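Local coordinates for uncharacterized protein (Acinetobacter baumannii, PDB 4PUX) that is of unknown function but adopts a curled antiparallel beta-barrel fold of the DUF3237 family, at residues L15-S19 / T47-L53; A73-Y79 / Y90-Y96. The contacts are given in a common frame with arbitrary orientation. Where two conformers were deposited one is given. Numbering follows the deposited sequence.

Contact 1: L15-S19 / T47-L53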
loop_
_atom_site.group_PDB
_atom_site.type_symbol
_atom_site.label_atom_id
_atom_site.label_comp_id
_atom_site.label_asym_id
_atom_site.label_seq_id
_atom_site.Cartn_x
_atom_site.Cartn_y
_atom_site.Cartn_z
ATOM N N LEU A 15 4.170 -12.769 2.557
ATOM C CA LEU A 15 3.819 -12.991 1.166
ATOM C C LEU A 15 4.963 -12.558 0.226
ATOM O O LEU A 15 5.543 -13.374 -0.522
ATOM C CB LEU A 15 2.494 -12.259 0.818
ATOM C CG LEU A 15 2.059 -12.449 -0.651
ATOM C CD1 LEU A 15 1.825 -13.929 -1.013
ATOM C CD2 LEU A 15 0.800 -11.634 -0.928
ATOM N N ALA A 16 5.263 -11.270 0.237
ATOM C CA ALA A 16 6.379 -10.692 -0.529
ATOM C C ALA A 16 6.682 -9.286 -0.092
ATOM O O ALA A 16 5.815 -8.598 0.475
ATOM C CB ALA A 16 6.025 -10.682 -2.068
ATOM N N LYS A 17 7.905 -8.860 -0.372
ATOM C CA LYS A 17 8.326 -7.457 -0.237
ATOM C C LYS A 17 8.116 -6.757 -1.574
ATOM O O LYS A 17 8.621 -7.197 -2.599
ATOM C CB LYS A 17 9.783 -7.330 0.188
ATOM C CG LYS A 17 10.245 -5.849 0.298
ATOM C CD LYS A 17 11.693 -5.763 0.866
ATOM C CE LYS A 17 12.067 -4.353 1.304
ATOM N NZ LYS A 17 13.022 -4.380 2.463
ATOM N N PHE A 18 7.309 -5.705 -1.549
ATOM C CA PHE A 18 6.966 -4.875 -2.700
ATOM C C PHE A 18 7.760 -3.575 -2.699
ATOM O O PHE A 18 7.887 -2.902 -1.642
ATOM C CB PHE A 18 5.466 -4.513 -2.696
ATOM C CG PHE A 18 4.534 -5.653 -3.099
ATOM C CD1 PHE A 18 4.320 -6.752 -2.251
ATOM C CD2 PHE A 18 3.865 -5.628 -4.330
ATOM C CE1 PHE A 18 3.450 -7.794 -2.607
ATOM C CE2 PHE A 18 2.993 -6.689 -4.692
ATOM C CZ PHE A 18 2.813 -7.777 -3.837
ATOM N N SER A 19 8.180 -3.194 -3.887
ATOM C CA SER A 19 8.851 -1.926 -4.133
ATOM C C SER A 19 8.108 -1.263 -5.309
ATOM O O SER A 19 8.237 -1.710 -6.438
ATOM C CB SER A 19 10.352 -2.181 -4.407
ATOM O OG SER A 19 10.936 -2.917 -3.321
ATOM N N THR A 47 8.675 -3.900 -8.307
ATOM C CA THR A 47 8.989 -5.322 -8.154
ATOM C C THR A 47 8.341 -5.887 -6.916
ATOM O O THR A 47 7.935 -5.133 -5.985
ATOM C CB THR A 47 10.525 -5.566 -8.029
ATOM O OG1 THR A 47 11.030 -4.883 -6.883
ATOM C CG2 THR A 47 11.248 -5.136 -9.305
ATOM N N PHE A 48 8.236 -7.215 -6.860
ATOM C CA PHE A 48 7.898 -7.907 -5.609
ATOM C C PHE A 48 8.675 -9.212 -5.514
ATOM O O PHE A 48 8.937 -9.870 -6.540
ATOM C CB PHE A 48 6.379 -8.151 -5.463
ATOM C CG PHE A 48 5.724 -8.793 -6.671
ATOM C CD1 PHE A 48 5.270 -8.007 -7.731
ATOM C CD2 PHE A 48 5.483 -10.172 -6.713
ATOM C CE1 PHE A 48 4.699 -8.595 -8.852
ATOM C CE2 PHE A 48 4.891 -10.758 -7.834
ATOM C CZ PHE A 48 4.467 -9.975 -8.878
ATOM N N GLU A 49 9.042 -9.573 -4.287
ATOM C CA GLU A 49 9.892 -10.737 -4.041
ATOM C C GLU A 49 9.530 -11.412 -2.729
ATOM O O GLU A 49 9.661 -10.831 -1.653
ATOM C CB GLU A 49 11.362 -10.306 -4.011
ATOM C CG GLU A 49 12.387 -11.480 -3.819
ATOM C CD GLU A 49 12.645 -12.301 -5.087
ATOM O OE1 GLU A 49 12.043 -11.975 -6.135
ATOM O OE2 GLU A 49 13.454 -13.285 -5.021
ATOM N N GLY A 50 9.010 -12.644 -2.836
ATOM C CA GLY A 50 8.708 -13.499 -1.679
ATOM C C GLY A 50 8.913 -14.961 -2.014
ATOM O O GLY A 50 9.192 -15.307 -3.160
ATOM N N LYS A 51 8.751 -15.826 -1.020
ATOM C CA LYS A 51 8.992 -17.259 -1.202
ATOM C C LYS A 51 8.112 -17.853 -2.330
ATOM O O LYS A 51 8.627 -18.591 -3.220
ATOM C CB LYS A 51 8.741 -18.016 0.124
ATOM C CG LYS A 51 9.080 -19.521 0.089
ATOM C CD LYS A 51 8.851 -20.172 1.473
ATOM C CE LYS A 51 9.268 -21.631 1.480
ATOM N NZ LYS A 51 9.024 -22.257 2.825
ATOM N N SER A 52 6.824 -17.471 -2.354
ATOM C CA SER A 52 5.805 -18.075 -3.228
ATOM C C SER A 52 5.279 -17.122 -4.294
ATOM O O SER A 52 4.383 -17.486 -5.060
ATOM C CB SER A 52 4.601 -18.558 -2.380
ATOM O OG SER A 52 3.713 -17.486 -2.013
ATOM N N LEU A 53 5.841 -15.916 -4.341
ATOM C CA LEU A 53 5.324 -14.843 -5.215
ATOM C C LEU A 53 6.440 -13.855 -5.568
ATOM O O LEU A 53 6.992 -13.173 -4.693
ATOM C CB LEU A 53 4.202 -14.087 -4.503
ATOM C CG LEU A 53 3.474 -13.025 -5.329
ATOM C CD1 LEU A 53 2.670 -13.624 -6.490
ATOM C CD2 LEU A 53 2.572 -12.135 -4.463
HETATM O O HOH W 1 5.473 -16.089 -0.304
HETATM O O HOH W 2 10.798 -5.854 -4.010
#
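F18, F48, L53, L15 and A16 form the apolar centre between segments 15-19 and 47-53. CB of F48 sits over the face of the F18 ring, 3.7 Å from its centroid, a CH-pi contact; the two rings are near parallel (22°) but slid apart, centroids at 5.3 Å, so they barely overlap. L53 folds back toward strand 12-21, its CD2 3.9 Å from CG of L15 and 4.4 Å from both CZ of F18 and CB of A16. Y154 stacks on F18 from strand 151-159, and L81 of strand 73-83 touches both phenylalanines, so this face belongs to the barrel interior.

The backbones run antiparallel, with K17-E49 and S19-T47 as hydrogen-bonded pairs: N of K17 to O of E49 and N of S19 to O of T47 are both 2.9 Å, each reciprocated. L15 and A16 face A156, a classic beta bulge on the other side of strand 12-21. At G50 the segments come close, CA of A16 to CA of G50 being 3.8 Å; a CB on G50 would clash with O of L15. Beyond it the chain turns, and a water joins O of L15 (2.7 Å) to N and OG of S52 (both 2.8 Å). On the outer face, beside K17 and E49, a second water links O of K17 (2.9 Å) with OG of S19 and OG1 of T47 (both 3.0 Å).

Contact 2: A73-Y79 / Y90-Y96. With EDO (1,2-ethanediol), chain D.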
loop_
_atom_site.group_PDB
_atom_site.type_symbol
_atom_site.label_atom_id
_atom_site.label_comp_id
_atom_site.label_asym_id
_atom_site.label_seq_id
_atom_site.Cartn_x
_atom_site.Cartn_y
_atom_site.Cartn_z
ATOM N N ALA A 73 -3.707 10.907 5.017
ATOM C CA ALA A 73 -3.903 10.440 3.637
ATOM C C ALA A 73 -4.687 9.128 3.626
ATOM O O ALA A 73 -4.373 8.200 4.359
ATOM C CB ALA A 73 -2.574 10.234 2.925
ATOM N N ILE A 74 -5.697 9.079 2.760
ATOM C CA ILE A 74 -6.531 7.900 2.552
ATOM C C ILE A 74 -6.090 7.314 1.204
ATOM O O ILE A 74 -6.148 8.021 0.164
ATOM C CB ILE A 74 -8.023 8.279 2.490
ATOM C CG1 ILE A 74 -8.407 9.080 3.746
ATOM C CG2 ILE A 74 -8.912 7.029 2.366
ATOM C CD1 ILE A 74 -9.805 9.629 3.715
ATOM N N ILE A 75 -5.645 6.052 1.220
ATOM C CA ILE A 75 -5.065 5.374 0.056
ATOM C C ILE A 75 -6.156 4.562 -0.635
ATOM O O ILE A 75 -6.909 3.831 0.020
ATOM C CB ILE A 75 -3.955 4.388 0.556
ATOM C CG1 ILE A 75 -2.876 5.042 1.469
ATOM C CG2 ILE A 75 -3.378 3.572 -0.569
ATOM C CD1 ILE A 75 -2.250 6.151 0.988
ATOM N N ASP A 76 -6.185 4.635 -1.978
ATOM C CA ASP A 76 -7.160 3.861 -2.805
ATOM C C ASP A 76 -6.532 3.587 -4.183
ATOM O O ASP A 76 -6.458 4.494 -5.021
ATOM C CB ASP A 76 -8.492 4.600 -2.943
ATOM C CG ASP A 76 -9.600 3.737 -3.537
ATOM O OD1 ASP A 76 -9.404 3.185 -4.639
ATOM O OD2 ASP A 76 -10.656 3.642 -2.897
ATOM N N THR A 77 -5.959 2.404 -4.351
ATOM C CA THR A 77 -5.185 2.081 -5.537
ATOM C C THR A 77 -5.814 1.022 -6.422
ATOM O O THR A 77 -6.545 0.125 -5.967
ATOM C CB THR A 77 -3.724 1.587 -5.198
ATOM O OG1 THR A 77 -3.803 0.273 -4.645
ATOM C CG2 THR A 77 -2.976 2.544 -4.192
ATOM N N ARG A 78 -5.431 1.069 -7.707
ATOM C CA ARG A 78 -5.606 -0.052 -8.677
ATOM C C ARG A 78 -4.295 -0.172 -9.461
ATOM O O ARG A 78 -3.840 0.833 -10.007
ATOM C CB ARG A 78 -6.752 0.209 -9.650
ATOM C CG ARG A 78 -8.093 0.332 -8.980
ATOM C CD ARG A 78 -9.252 0.490 -9.982
ATOM N NE ARG A 78 -10.528 0.634 -9.266
ATOM C CZ ARG A 78 -11.719 0.784 -9.858
ATOM N NH1 ARG A 78 -11.796 0.914 -11.189
ATOM N NH2 ARG A 78 -12.831 0.848 -9.115
ATOM N N TYR A 79 -3.678 -1.348 -9.492
ATOM C CA TYR A 79 -2.509 -1.625 -10.294
ATOM C C TYR A 79 -2.394 -3.080 -10.663
ATOM O O TYR A 79 -3.356 -3.866 -10.434
ATOM C CB TYR A 79 -1.252 -1.017 -9.686
ATOM C CG TYR A 79 -0.807 -1.366 -8.268
ATOM C CD1 TYR A 79 -1.479 -0.883 -7.148
ATOM C CD2 TYR A 79 0.426 -1.988 -8.052
ATOM C CE1 TYR A 79 -0.975 -1.068 -5.862
ATOM C CE2 TYR A 79 0.934 -2.176 -6.788
ATOM C CZ TYR A 79 0.281 -1.672 -5.695
ATOM O OH TYR A 79 0.845 -1.801 -4.444
ATOM N N TYR A 90 -4.446 -8.569 -10.789
ATOM C CA TYR A 90 -5.012 -7.222 -10.530
ATOM C C TYR A 90 -5.050 -6.979 -9.017
ATOM O O TYR A 90 -5.589 -7.812 -8.268
ATOM C CB TYR A 90 -6.417 -7.133 -11.164
ATOM C CG TYR A 90 -7.311 -6.001 -10.683
ATOM C CD1 TYR A 90 -6.818 -4.689 -10.491
ATOM C CD2 TYR A 90 -8.684 -6.215 -10.563
ATOM C CE1 TYR A 90 -7.665 -3.666 -10.033
ATOM C CE2 TYR A 90 -9.545 -5.204 -10.129
ATOM C CZ TYR A 90 -9.040 -3.910 -9.943
ATOM O OH TYR A 90 -9.825 -2.865 -9.498
ATOM N N LEU A 91 -4.370 -5.920 -8.563
ATOM C CA LEU A 91 -4.254 -5.596 -7.149
ATOM C C LEU A 91 -4.984 -4.269 -6.846
ATOM O O LEU A 91 -4.779 -3.251 -7.562
ATOM C CB LEU A 91 -2.739 -5.504 -6.771
ATOM C CG LEU A 91 -2.408 -5.098 -5.321
ATOM C CD1 LEU A 91 -3.016 -6.034 -4.318
ATOM C CD2 LEU A 91 -0.880 -5.002 -5.130
ATOM N N GLN A 92 -5.706 -4.263 -5.724
ATOM C CA GLN A 92 -6.315 -3.070 -5.106
ATOM C C GLN A 92 -5.788 -2.968 -3.667
ATOM O O GLN A 92 -5.852 -3.946 -2.920
ATOM C CB GLN A 92 -7.841 -3.163 -5.079
ATOM C CG GLN A 92 -8.487 -3.203 -6.461
ATOM C CD GLN A 92 -9.917 -3.699 -6.431
ATOM O OE1 GLN A 92 -10.192 -4.929 -6.599
ATOM N NE2 GLN A 92 -10.809 -2.822 -6.071
ATOM N N THR A 93 -5.280 -1.790 -3.280
ATOM C CA THR A 93 -4.920 -1.544 -1.888
ATOM C C THR A 93 -5.724 -0.335 -1.364
ATOM O O THR A 93 -6.087 0.589 -2.106
ATOM C CB THR A 93 -3.404 -1.325 -1.668
ATOM O OG1 THR A 93 -3.018 -0.048 -2.195
ATOM C CG2 THR A 93 -2.565 -2.421 -2.352
ATOM N N LYS A 94 -5.978 -0.368 -0.073
ATOM C CA LYS A 94 -6.688 0.670 0.678
ATOM C C LYS A 94 -6.027 0.813 2.045
ATOM O O LYS A 94 -5.510 -0.153 2.599
ATOM C CB LYS A 94 -8.169 0.322 0.831
ATOM C CG LYS A 94 -8.970 0.373 -0.514
ATOM C CD LYS A 94 -10.363 -0.057 -0.355
ATOM C CE LYS A 94 -11.168 0.140 -1.638
ATOM N NZ LYS A 94 -10.752 -0.808 -2.736
ATOM N N GLY A 95 -6.053 2.012 2.597
ATOM C CA GLY A 95 -5.529 2.200 3.934
ATOM C C GLY A 95 -5.246 3.652 4.273
ATOM O O GLY A 95 -5.874 4.550 3.707
ATOM N N TYR A 96 -4.305 3.858 5.207
ATOM C CA TYR A 96 -4.078 5.173 5.819
ATOM C C TYR A 96 -2.603 5.454 5.979
ATOM O O TYR A 96 -1.811 4.527 6.310
ATOM C CB TYR A 96 -4.716 5.265 7.230
ATOM C CG TYR A 96 -6.202 4.994 7.286
ATOM C CD1 TYR A 96 -7.107 5.854 6.644
ATOM C CD2 TYR A 96 -6.712 3.884 7.969
ATOM C CE1 TYR A 96 -8.476 5.623 6.711
ATOM C CE2 TYR A 96 -8.077 3.619 8.022
ATOM C CZ TYR A 96 -8.961 4.500 7.414
ATOM O OH TYR A 96 -10.327 4.263 7.454
HETATM C C1 EDO D . -0.302 1.096 -1.157
HETATM O O1 EDO D . -0.516 2.406 -1.238
HETATM C C2 EDO D . -0.160 0.424 -2.506
HETATM O O2 EDO D . 0.949 0.808 -3.294
HETATM O O HOH W 3 -8.885 0.491 -4.547
HETATM O O HOH W 4 -10.818 -0.189 -6.537
#
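Two threonines in the same p rotamer, T77 and T93, face each other across strands 73-79 and 90-96 and bring their OG1 atoms to 2.6 Å, a hydrogen bond that either hydroxyl could donate. Y79 on the same face has chi1 near +60°, which lays its ring along the sheet beside L91; the t rotamer of L91 puts CD2 over that ring, 4.0 Å from the centroid. The phenol OH of Y79 bonds to O2 of the ethanediol at 2.9 Å and also to Y154 OH. I75 (m, m) completes this row, with CG2 3.2 Å from O1 of the diol.

On the face of D76, R78, Q92 and K94 the side chains are polar. K94 curls at its tip (chi4 near +60°), so that one water joins its NZ (2.9 Å) to OD1 of D76 (2.7 Å) and O of T77 (2.8 Å). R78, fully extended beyond chi1, shares another water between its NE (2.9 Å) and NE2 of Q92 (2.7 Å), while its CD lies 3.4 Å from OH of Y90. G95 has backbone angles at which a CB would jam against the preceding carbonyl. N of I75 to O of G95 and N of Y79 to O of L91, both 2.9 Å, help pair the strands, at 177°, as the arms of an antiparallel beta hairpin in a barrel wall, its inner face meeting the ethanediol, which may mark a pocket.

Overall arrangement
Contacts 1 and 2 are two strand pairings of one curled antiparallel sheet, with centres about 17 Å apart, and they follow one another along the chain. Strand 54-67 connects them through the sheet, pairing with strand 36-49 of contact 1 and strand 73-83 of contact 2. They also meet directly across the interior, where CE2 of F18 packs 4.2 Å from CD2 of L91. Y154 bridges them further, stacking on F18 and hydrogen-bonding to Y79 OH. The ethanediol, probably from the crystallisation liquor, lies against the face of contact 2 that Y79 and T93 occupy; it may mark a pocket, but no active site is established.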